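Local atomic coordinates of putative sugar binding protein (Bacteroides vulgatus ATCC 8482, PDB entry 3KEZ), a protein that probably binds sugars or related nutrients at the outer membrane, as a calcium-containing member of the SusD family. Residues A[320-325]-A[329-334]; A[168-173]-A[207-212]; A[360-365]-A[371-376]; A[15-20]-A[92-97]. One frame throughout, in Å; residues are numbered along the deposited sequence.

Interaction 1. Residues A[320-325]-A[329-334]. With CA (calcium ion), chain C.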
# COMPACT_ATOMS: atom_id res chain seq x y z
N GLN A 320 10.14 11.78 -5.20
CA GLN A 320 10.81 12.94 -5.78
C GLN A 320 10.06 14.17 -5.29
O GLN A 320 8.85 14.23 -5.37
CB GLN A 320 10.82 12.85 -7.32
CG GLN A 320 11.63 11.61 -7.81
CD GLN A 320 11.62 11.41 -9.30
OE1 GLN A 320 11.12 12.25 -10.03
NE2 GLN A 320 12.20 10.27 -9.77
N PRO A 321 10.78 15.11 -4.71
CA PRO A 321 10.06 16.30 -4.25
C PRO A 321 9.46 17.07 -5.43
O PRO A 321 9.99 17.02 -6.55
CB PRO A 321 11.16 17.12 -3.58
CG PRO A 321 12.42 16.73 -4.31
CD PRO A 321 12.24 15.27 -4.64
N GLN A 322 8.35 17.74 -5.17
CA GLN A 322 7.76 18.69 -6.12
C GLN A 322 8.62 19.96 -6.15
O GLN A 322 9.53 20.11 -5.33
CB GLN A 322 6.28 18.97 -5.77
CG GLN A 322 5.32 17.83 -6.21
CD GLN A 322 5.56 16.48 -5.47
OE1 GLN A 322 5.83 16.44 -4.24
NE2 GLN A 322 5.47 15.38 -6.21
N GLN A 323 8.38 20.87 -7.08
CA GLN A 323 9.33 21.96 -7.28
C GLN A 323 9.44 22.83 -6.05
O GLN A 323 8.46 23.25 -5.48
CB GLN A 323 9.03 22.83 -8.51
CG GLN A 323 10.18 23.85 -8.84
CD GLN A 323 11.53 23.18 -9.19
OE1 GLN A 323 12.56 23.49 -8.61
NE2 GLN A 323 11.51 22.27 -10.16
N GLY A 324 10.68 23.10 -5.67
CA GLY A 324 10.95 23.92 -4.51
C GLY A 324 11.01 23.15 -3.22
O GLY A 324 11.43 23.72 -2.24
N GLU A 325 10.64 21.88 -3.21
CA GLU A 325 10.51 21.14 -1.94
C GLU A 325 11.76 20.37 -1.57
O GLU A 325 12.54 19.99 -2.43
CB GLU A 325 9.39 20.12 -2.02
CG GLU A 325 8.05 20.70 -2.07
CD GLU A 325 6.98 19.62 -2.05
OE1 GLU A 325 7.28 18.46 -2.47
OE2 GLU A 325 5.86 19.94 -1.59
N ASP A 329 9.45 16.23 1.83
CA ASP A 329 8.06 16.50 1.57
C ASP A 329 7.56 15.90 0.27
O ASP A 329 6.49 16.28 -0.22
CB ASP A 329 7.83 18.00 1.65
CG ASP A 329 8.16 18.54 3.01
OD1 ASP A 329 7.79 17.86 4.00
OD2 ASP A 329 8.82 19.60 3.10
N ALA A 330 8.29 14.90 -0.25
CA ALA A 330 7.83 14.15 -1.41
C ALA A 330 6.49 13.53 -1.09
O ALA A 330 6.27 13.00 0.03
CB ALA A 330 8.83 13.07 -1.79
N ASN A 331 5.60 13.60 -2.07
CA ASN A 331 4.30 12.95 -2.03
C ASN A 331 4.48 11.45 -2.13
O ASN A 331 5.50 10.98 -2.62
CB ASN A 331 3.39 13.45 -3.17
CG ASN A 331 2.99 14.95 -3.02
OD1 ASN A 331 3.32 15.58 -2.02
ND2 ASN A 331 2.26 15.50 -4.01
N ILE A 332 3.47 10.72 -1.65
CA ILE A 332 3.43 9.27 -1.67
C ILE A 332 2.44 8.79 -2.74
O ILE A 332 1.25 9.08 -2.66
CB ILE A 332 2.99 8.71 -0.30
CG1 ILE A 332 3.70 9.46 0.83
CG2 ILE A 332 3.21 7.18 -0.29
CD1 ILE A 332 5.25 9.25 0.94
N PRO A 333 2.93 8.13 -3.80
CA PRO A 333 2.04 7.59 -4.84
C PRO A 333 1.40 6.28 -4.40
O PRO A 333 1.72 5.22 -4.93
CB PRO A 333 3.00 7.40 -6.02
CG PRO A 333 4.28 7.00 -5.37
CD PRO A 333 4.34 7.77 -4.05
N LEU A 334 0.45 6.38 -3.47
CA LEU A 334 0.00 5.24 -2.69
C LEU A 334 -0.76 4.19 -3.50
O LEU A 334 -0.58 3.00 -3.28
CB LEU A 334 -0.86 5.75 -1.53
CG LEU A 334 -0.98 4.83 -0.33
CD1 LEU A 334 0.41 4.50 0.21
CD2 LEU A 334 -1.83 5.55 0.68
CA CA C . 5.14 17.31 -1.87
O HOH W 1 3.59 18.92 -3.18
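The side-chain amide of Gln322 lies stacked on that of Asn331, their planes 21° apart, with Gln322 OE1 3.4 Å from Asn331 CG. The two chains cross at about a right angle, and both turn their oxygens to one calcium ion: Gln322 OE1 binds it at 2.6 Å and Asn331 OD1 at 2.5 Å. Gln322 gets there by bending at its second torsion (chi2 65°), which folds the amide back toward 329-334. The nitrogens face other partners, Gln322 NE2 donating to Asn245 O and Asn331 ND2 to Glu258 OE2, so the rotation of each amide is fixed from both ends.

Glu325 reaches in with an extended chain and grips the ion with both carboxylate oxygens, OE1 at 2.5 Å and OE2 at 2.7 Å. Its OE1 also accepts from Gln322 N at 3.0 Å, the donor standing 41° out of the carboxylate plane; this bond ties the carboxylate to the start of the type II turn from Gln322 to Glu325. Asp329 contributes its backbone O, 2.4 Å from the calcium, while its carboxylate bonds to Ser266. Close oxygen pairs such as Glu325 OE1 and Asp329 O, 3.2 Å apart, are bridged by the cation. Water 1 and the backbone O of Asn261 complete seven oxygen ligands, an all-oxygen calcium site of carboxylate, amide and backbone donors built on a loop leading into strand 332-336.

Interaction 2. Residues A[168-173]-A[207-212]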
# COMPACT_ATOMS: atom_id res chain seq x y z
N GLU A 168 -13.72 -12.51 8.92
CA GLU A 168 -14.71 -11.50 9.31
C GLU A 168 -14.25 -10.12 8.91
O GLU A 168 -15.04 -9.30 8.43
CB GLU A 168 -15.01 -11.54 10.82
CG GLU A 168 -15.69 -12.80 11.19
CD GLU A 168 -15.78 -13.03 12.68
OE1 GLU A 168 -14.91 -12.63 13.47
OE2 GLU A 168 -16.76 -13.67 13.03
N CYS A 169 -12.95 -9.88 9.09
CA CYS A 169 -12.37 -8.60 8.69
C CYS A 169 -12.50 -8.35 7.19
O CYS A 169 -12.84 -7.23 6.79
CB CYS A 169 -10.91 -8.48 9.13
SG CYS A 169 -10.69 -8.34 10.91
N TYR A 170 -12.23 -9.37 6.37
CA TYR A 170 -12.35 -9.24 4.92
C TYR A 170 -13.78 -8.94 4.51
O TYR A 170 -14.02 -8.16 3.56
CB TYR A 170 -11.82 -10.50 4.19
CG TYR A 170 -10.35 -10.44 3.83
CD1 TYR A 170 -9.34 -10.63 4.79
CD2 TYR A 170 -9.96 -10.16 2.51
CE1 TYR A 170 -7.97 -10.56 4.44
CE2 TYR A 170 -8.60 -10.06 2.15
CZ TYR A 170 -7.61 -10.27 3.11
OH TYR A 170 -6.31 -10.16 2.70
N THR A 171 -14.74 -9.56 5.20
CA THR A 171 -16.15 -9.27 4.93
C THR A 171 -16.41 -7.76 5.05
O THR A 171 -17.04 -7.18 4.18
CB THR A 171 -17.07 -10.08 5.85
OG1 THR A 171 -16.84 -11.48 5.58
CG2 THR A 171 -18.51 -9.74 5.63
N GLU A 172 -15.87 -7.15 6.12
CA GLU A 172 -16.05 -5.71 6.40
C GLU A 172 -15.28 -4.85 5.41
O GLU A 172 -15.81 -3.83 4.94
CB GLU A 172 -15.62 -5.38 7.83
CG GLU A 172 -16.47 -5.94 8.94
CD GLU A 172 -17.98 -5.79 8.69
OE1 GLU A 172 -18.45 -4.68 8.34
OE2 GLU A 172 -18.69 -6.80 8.81
N ILE A 173 -14.05 -5.26 5.10
CA ILE A 173 -13.17 -4.56 4.17
C ILE A 173 -13.86 -4.48 2.82
O ILE A 173 -14.01 -3.40 2.26
CB ILE A 173 -11.78 -5.22 4.01
CG1 ILE A 173 -11.01 -5.12 5.34
CG2 ILE A 173 -11.00 -4.53 2.85
CD1 ILE A 173 -9.86 -6.18 5.57
N LEU A 207 -7.79 -10.16 -4.69
CA LEU A 207 -6.67 -11.09 -5.01
C LEU A 207 -6.21 -11.77 -3.76
O LEU A 207 -6.00 -13.00 -3.73
CB LEU A 207 -5.48 -10.35 -5.66
CG LEU A 207 -5.68 -9.77 -7.05
CD1 LEU A 207 -4.50 -8.91 -7.49
CD2 LEU A 207 -5.94 -10.93 -7.99
N TYR A 208 -6.02 -11.00 -2.70
CA TYR A 208 -5.56 -11.59 -1.40
C TYR A 208 -6.49 -12.65 -0.86
O TYR A 208 -6.05 -13.59 -0.22
CB TYR A 208 -5.44 -10.53 -0.29
CG TYR A 208 -4.19 -9.68 -0.27
CD1 TYR A 208 -3.78 -8.99 -1.39
CD2 TYR A 208 -3.44 -9.54 0.88
CE1 TYR A 208 -2.68 -8.19 -1.37
CE2 TYR A 208 -2.31 -8.73 0.90
CZ TYR A 208 -1.95 -8.04 -0.21
OH TYR A 208 -0.85 -7.20 -0.20
N LYS A 209 -7.78 -12.46 -1.09
CA LYS A 209 -8.80 -13.44 -0.72
C LYS A 209 -8.96 -14.58 -1.71
O LYS A 209 -9.67 -15.50 -1.42
CB LYS A 209 -10.15 -12.72 -0.49
CG LYS A 209 -11.19 -13.52 0.20
CD LYS A 209 -12.41 -12.69 0.45
CE LYS A 209 -13.46 -13.49 1.17
NZ LYS A 209 -14.40 -14.00 0.22
N GLY A 210 -8.31 -14.54 -2.86
CA GLY A 210 -8.52 -15.57 -3.88
C GLY A 210 -9.82 -15.46 -4.65
O GLY A 210 -10.25 -16.44 -5.24
N GLU A 211 -10.44 -14.28 -4.63
CA GLU A 211 -11.68 -14.05 -5.41
C GLU A 211 -11.33 -13.43 -6.76
O GLU A 211 -11.54 -12.24 -6.99
CB GLU A 211 -12.66 -13.17 -4.60
CG GLU A 211 -13.08 -13.95 -3.32
CD GLU A 211 -14.45 -13.61 -2.77
OE1 GLU A 211 -14.87 -12.43 -2.77
OE2 GLU A 211 -15.09 -14.56 -2.28
N TYR A 212 -10.79 -14.26 -7.65
CA TYR A 212 -10.17 -13.79 -8.87
C TYR A 212 -11.11 -13.20 -9.87
O TYR A 212 -10.74 -12.22 -10.52
CB TYR A 212 -9.34 -14.88 -9.51
CG TYR A 212 -8.24 -15.26 -8.59
CD1 TYR A 212 -7.22 -14.36 -8.29
CD2 TYR A 212 -8.22 -16.50 -7.97
CE1 TYR A 212 -6.22 -14.68 -7.44
CE2 TYR A 212 -7.20 -16.84 -7.11
CZ TYR A 212 -6.22 -15.93 -6.85
OH TYR A 212 -5.25 -16.27 -5.94
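A helix-to-helix contact joins helix 166-183 to the C-terminal end of helix 195-209, and a single aromatic side chain, Tyr170, carries it from the first side. Its CB points to the other helix, and the phenol ends against the backbone-proximal part of Tyr208: Tyr170 OH lies 3.1 Å from Tyr208 CB, which sits at the edge of the Tyr170 ring, near its plane. The two tyrosine side chains cross at about a right angle. Tyr208 then leads away, its own OH bonded to Arg132 and its ring edge-to-face with Phe128.

Along the same ring, Lys209 runs in the opposite direction, with its CB 3.9 Å from Tyr170 CD2 and its CD 4.1 Å from that carbon. CG of Lys209 stands opposite the backbone N (chi1 -166°), which lays the methylenes alongside the phenol and takes the ammonium past it to a salt bridge, Lys209 NZ to Glu211 OE2 at 2.7 Å. Between those two charges the helix closes in a Schellman motif: Gly210 has positive phi, 76°, and its N bonds to Leu207 O at 2.9 Å. Glu211 then takes the N-cap position of helix 212-229. With an alanine at Tyr170, the CB of Tyr208 and the methylenes of Lys209 would probably lose their aromatic partner, opening a gap between the helices. Tyr170 also touches Phe128 and Thr131 of helix 109-134 and meets the ring of Tyr138.

Interaction 3. Residues A[360-365]-A[371-376]. With EDO (1,2-ethanediol), chain F.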
# COMPACT_ATOMS: atom_id res chain seq x y z
N TYR A 360 -2.99 -7.11 -20.48
CA TYR A 360 -2.72 -6.19 -19.38
C TYR A 360 -1.24 -6.18 -19.00
O TYR A 360 -0.64 -5.11 -18.77
CB TYR A 360 -3.63 -6.49 -18.19
CG TYR A 360 -5.07 -6.12 -18.47
CD1 TYR A 360 -5.44 -4.77 -18.55
CD2 TYR A 360 -6.07 -7.07 -18.64
CE1 TYR A 360 -6.73 -4.39 -18.78
CE2 TYR A 360 -7.40 -6.67 -18.90
CZ TYR A 360 -7.71 -5.33 -18.97
OH TYR A 360 -8.99 -4.87 -19.19
N LEU A 361 -0.62 -7.35 -19.00
CA LEU A 361 0.76 -7.38 -18.61
C LEU A 361 1.64 -6.68 -19.63
O LEU A 361 2.60 -6.03 -19.25
CB LEU A 361 1.24 -8.81 -18.37
CG LEU A 361 2.46 -8.82 -17.49
CD1 LEU A 361 2.07 -8.42 -16.06
CD2 LEU A 361 3.10 -10.18 -17.54
N ASN A 362 1.26 -6.77 -20.91
CA ASN A 362 2.06 -6.21 -21.98
C ASN A 362 2.13 -4.69 -21.87
O ASN A 362 3.16 -4.10 -22.19
CB ASN A 362 1.58 -6.66 -23.37
CG ASN A 362 2.71 -7.18 -24.24
OD1 ASN A 362 3.84 -7.36 -23.78
ND2 ASN A 362 2.40 -7.43 -25.50
N SER A 363 1.08 -4.05 -21.38
CA SER A 363 1.08 -2.62 -21.19
C SER A 363 2.20 -2.21 -20.19
O SER A 363 2.90 -1.22 -20.42
CB SER A 363 -0.32 -2.14 -20.73
OG SER A 363 -1.25 -2.17 -21.81
N ILE A 364 2.37 -2.97 -19.11
CA ILE A 364 3.44 -2.71 -18.14
C ILE A 364 4.81 -3.03 -18.74
O ILE A 364 5.72 -2.18 -18.68
CB ILE A 364 3.20 -3.41 -16.81
CG1 ILE A 364 1.86 -2.94 -16.22
CG2 ILE A 364 4.31 -3.11 -15.84
CD1 ILE A 364 1.68 -1.36 -16.10
N VAL A 365 4.97 -4.25 -19.27
CA VAL A 365 6.20 -4.68 -19.96
C VAL A 365 6.67 -3.67 -21.02
O VAL A 365 7.80 -3.23 -20.99
CB VAL A 365 5.99 -6.01 -20.67
CG1 VAL A 365 7.16 -6.29 -21.61
CG2 VAL A 365 5.78 -7.12 -19.64
N GLU A 371 10.68 -2.62 -26.76
CA GLU A 371 11.17 -3.73 -27.57
C GLU A 371 10.79 -5.10 -27.01
O GLU A 371 10.94 -6.12 -27.68
CB GLU A 371 12.67 -3.60 -27.76
CG GLU A 371 13.05 -2.36 -28.57
CD GLU A 371 12.40 -2.37 -29.93
OE1 GLU A 371 12.31 -3.45 -30.53
OE2 GLU A 371 11.98 -1.29 -30.41
N ASN A 372 10.30 -5.16 -25.77
CA ASN A 372 9.90 -6.43 -25.15
C ASN A 372 8.43 -6.68 -25.41
O ASN A 372 7.67 -5.73 -25.69
CB ASN A 372 10.14 -6.44 -23.64
CG ASN A 372 11.61 -6.41 -23.26
OD1 ASN A 372 12.45 -6.78 -24.04
ND2 ASN A 372 11.91 -5.96 -22.02
N SER A 373 8.05 -7.95 -25.33
CA SER A 373 6.64 -8.38 -25.42
C SER A 373 6.48 -9.70 -24.74
O SER A 373 7.37 -10.57 -24.83
CB SER A 373 6.16 -8.55 -26.86
OG SER A 373 4.74 -8.70 -26.88
N VAL A 374 5.35 -9.88 -24.07
CA VAL A 374 4.99 -11.19 -23.57
C VAL A 374 3.93 -11.87 -24.48
O VAL A 374 3.35 -12.89 -24.10
CB VAL A 374 4.53 -11.15 -22.09
CG1 VAL A 374 5.69 -10.82 -21.14
CG2 VAL A 374 3.39 -10.19 -21.87
N GLU A 375 3.68 -11.32 -25.66
CA GLU A 375 2.77 -11.95 -26.62
C GLU A 375 3.34 -13.32 -26.98
O GLU A 375 4.54 -13.48 -27.07
CB GLU A 375 2.58 -11.07 -27.86
CG GLU A 375 1.47 -11.54 -28.77
CD GLU A 375 1.01 -10.45 -29.76
OE1 GLU A 375 1.32 -9.25 -29.55
OE2 GLU A 375 0.28 -10.80 -30.70
N GLY A 376 2.46 -14.30 -27.14
CA GLY A 376 2.86 -15.69 -27.39
C GLY A 376 3.29 -16.52 -26.17
O GLY A 376 3.67 -17.67 -26.31
C1 EDO F . -2.28 -14.45 -25.84
O1 EDO F . -3.05 -13.67 -26.78
C2 EDO F . -1.01 -14.96 -26.51
O2 EDO F . -0.30 -13.86 -27.11
O HOH W 2 9.83 -4.86 -20.09
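Asn362 reaches from helix 354-368 to Ser373 and Val374 in the loop that follows it. Its CB points across the loop rather than at it, and only the end of the chain closes on 371-376, under an unusual first torsion (chi1 -131°). CG comes next, 3.7 Å from Ser373 OG. There the amide divides its work. OD1 accepts from the backbone N of Val374 at 3.0 Å; the bond is nearly straight (168° at the hydrogen), though the donor stands above the carbonyl plane, 41° out of it. ND2 donates to Ser373 OG, also at 3.0 Å, and this partner lies almost exactly in the amide plane. The two bonds together fix the amide's rotation and hold Ser373 and Val374 to the helix.

Ser373 OG, set opposite its own backbone N, has a second task: it accepts from Glu375 N at 3.1 Å, so the hydroxyl oxygen receives two N-H groups and closes an ST turn. Val374 supplies the apolar half. Its CG1 is 4.0 Å from Val365 CG2, and its CG2 lies 4.3 Å from Leu361 CB. The other branch of Val365, CG1, meets Asn372 CB at 3.6 Å. Water 2 bridges Val365 O and Asn372 ND2, and the latter also bonds to Asp297. An ethanediol, probably from the crystallisation liquor, accepts from Gly376 N. The arrangement is an ST turn, Ser373 OG accepting from Glu375 N, pinned by Asn362 to the preceding helix within the helix-loop-helix formed by 354-368 and 381-392.

Interaction 4. Residues A[15-20]-A[92-97]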
# COMPACT_ATOMS: atom_id res chain seq x y z
N THR A 15 -23.04 17.68 19.90
CA THR A 15 -22.16 16.71 19.28
C THR A 15 -21.35 17.37 18.14
O THR A 15 -21.54 18.56 17.82
CB THR A 15 -22.95 15.49 18.72
OG1 THR A 15 -23.82 15.91 17.67
CG2 THR A 15 -23.76 14.80 19.84
N SER A 16 -20.47 16.60 17.53
CA SER A 16 -19.49 17.17 16.60
C SER A 16 -19.95 17.28 15.14
O SER A 16 -19.31 17.99 14.37
CB SER A 16 -18.19 16.41 16.68
OG SER A 16 -18.39 15.09 16.29
N ILE A 17 -21.01 16.58 14.73
CA ILE A 17 -21.47 16.67 13.35
C ILE A 17 -22.88 17.24 13.34
O ILE A 17 -23.81 16.64 13.89
CB ILE A 17 -21.42 15.28 12.64
CG1 ILE A 17 -20.04 14.63 12.81
CG2 ILE A 17 -21.80 15.38 11.15
CD1 ILE A 17 -18.94 15.22 12.01
N ASN A 18 -23.02 18.43 12.77
CA ASN A 18 -24.28 19.10 12.61
C ASN A 18 -24.58 19.46 11.15
O ASN A 18 -25.74 19.50 10.76
CB ASN A 18 -24.27 20.36 13.45
CG ASN A 18 -24.31 20.06 14.94
OD1 ASN A 18 -23.52 20.59 15.70
ND2 ASN A 18 -25.25 19.22 15.35
N VAL A 19 -23.55 19.76 10.37
CA VAL A 19 -23.71 20.20 8.98
C VAL A 19 -22.67 19.48 8.14
O VAL A 19 -21.72 18.90 8.67
CB VAL A 19 -23.53 21.73 8.86
CG1 VAL A 19 -24.63 22.45 9.60
CG2 VAL A 19 -22.18 22.16 9.46
N LEU A 20 -22.83 19.49 6.82
CA LEU A 20 -21.92 18.77 5.93
C LEU A 20 -20.46 19.15 6.12
O LEU A 20 -19.57 18.30 6.04
CB LEU A 20 -22.29 18.97 4.46
CG LEU A 20 -23.07 17.87 3.73
CD1 LEU A 20 -22.89 18.08 2.25
CD2 LEU A 20 -22.60 16.46 4.11
N CYS A 92 -13.65 7.76 10.68
CA CYS A 92 -14.51 7.26 9.62
C CYS A 92 -15.87 6.88 10.20
O CYS A 92 -16.87 7.23 9.63
CB CYS A 92 -13.91 6.04 8.92
SG CYS A 92 -12.41 6.40 7.92
N ASN A 93 -15.88 6.14 11.31
CA ASN A 93 -17.10 5.79 12.05
C ASN A 93 -17.90 6.99 12.46
O ASN A 93 -19.12 7.01 12.30
CB ASN A 93 -16.77 4.95 13.29
CG ASN A 93 -16.17 3.60 12.92
OD1 ASN A 93 -16.21 3.20 11.74
ND2 ASN A 93 -15.62 2.88 13.90
N LEU A 94 -17.22 8.01 12.98
CA LEU A 94 -17.88 9.28 13.31
C LEU A 94 -18.64 9.80 12.11
O LEU A 94 -19.83 10.17 12.23
CB LEU A 94 -16.87 10.33 13.79
CG LEU A 94 -17.44 11.70 14.17
CD1 LEU A 94 -18.45 11.61 15.33
CD2 LEU A 94 -16.33 12.68 14.50
N ILE A 95 -17.99 9.82 10.95
CA ILE A 95 -18.65 10.29 9.74
C ILE A 95 -19.83 9.39 9.40
O ILE A 95 -20.94 9.86 9.13
CB ILE A 95 -17.69 10.33 8.51
CG1 ILE A 95 -16.77 11.53 8.61
CG2 ILE A 95 -18.49 10.39 7.16
CD1 ILE A 95 -15.51 11.46 7.68
N LEU A 96 -19.58 8.09 9.41
CA LEU A 96 -20.55 7.13 8.84
C LEU A 96 -21.80 7.04 9.70
O LEU A 96 -22.89 6.85 9.17
CB LEU A 96 -19.89 5.77 8.58
CG LEU A 96 -18.90 5.85 7.42
CD1 LEU A 96 -18.07 4.59 7.28
CD2 LEU A 96 -19.67 6.25 6.09
N MSE A 97 -21.66 7.24 11.02
CA MSE A 97 -22.80 7.19 11.91
C MSE A 97 -23.66 8.47 11.82
O MSE A 97 -24.77 8.52 12.36
CB MSE A 97 -22.34 7.00 13.36
CG MSE A 97 -21.69 5.66 13.66
SE MSE A 97 -20.93 5.71 15.46
CE MSE A 97 -22.53 5.45 16.44
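This is a small van der Waals contact between the loop ahead of helix 20-34 and the last turns of helix 80-96, near the N-terminal end of the modelled chain; it buries 124 Å² over both sides. From the helix, Leu94 does the touching, its CB directed at the loop. With CG opposite the backbone N (chi1 180°), the isobutyl group is carried outward to Ser16 and Ile17. Ser16 OG faces the fork of the leucine, 3.6 Å from both Leu94 CD1 and Leu94 CD2, a van der Waals approach to carbon. Ile17 comes in obliquely from the neighbouring position, placing its CG1 4.1 Å from Leu94 CG.

An alanine at Leu94 would probably take this neighbour from Ser16 OG and Ile17 CG1 and open a gap between loop and helix. Ile17 is buried because other groups close round it: Ile23 and Thr26 of helix 20-34, and Asn98 and Leu102 beyond the end of helix 80-96. Ser16, in contrast, is exposed. Asp22 accepts from the backbone N of both Asn18 and Val19, tying the loop to the first turn of the helix it precedes. The N-terminal loop thus packs against the end of helix 80-96, in the alpha-helical part of a SusD-family fold.

Chemistry changes with place among the four contacts. Only interaction 2 is buried, joining two helices by aromatic and methylene packing; interactions 1, 3 and 4 are partly buried. Interaction 4, also without polar bonds across it, is a smaller van der Waals contact at the chain's periphery, its centre about 27 Å from that of the chain. Interactions 1 and 3 are local in sequence, their segments four and six residues apart, and both rely on polar atoms: a cation gathers oxygens in one, an asparagine bonds to a loop in the other. No element is shared, and none of the contacts touch. Interactions 3 and 4 lie farthest apart, with centres about 47 Å from each other on opposite sides of the chain's centre.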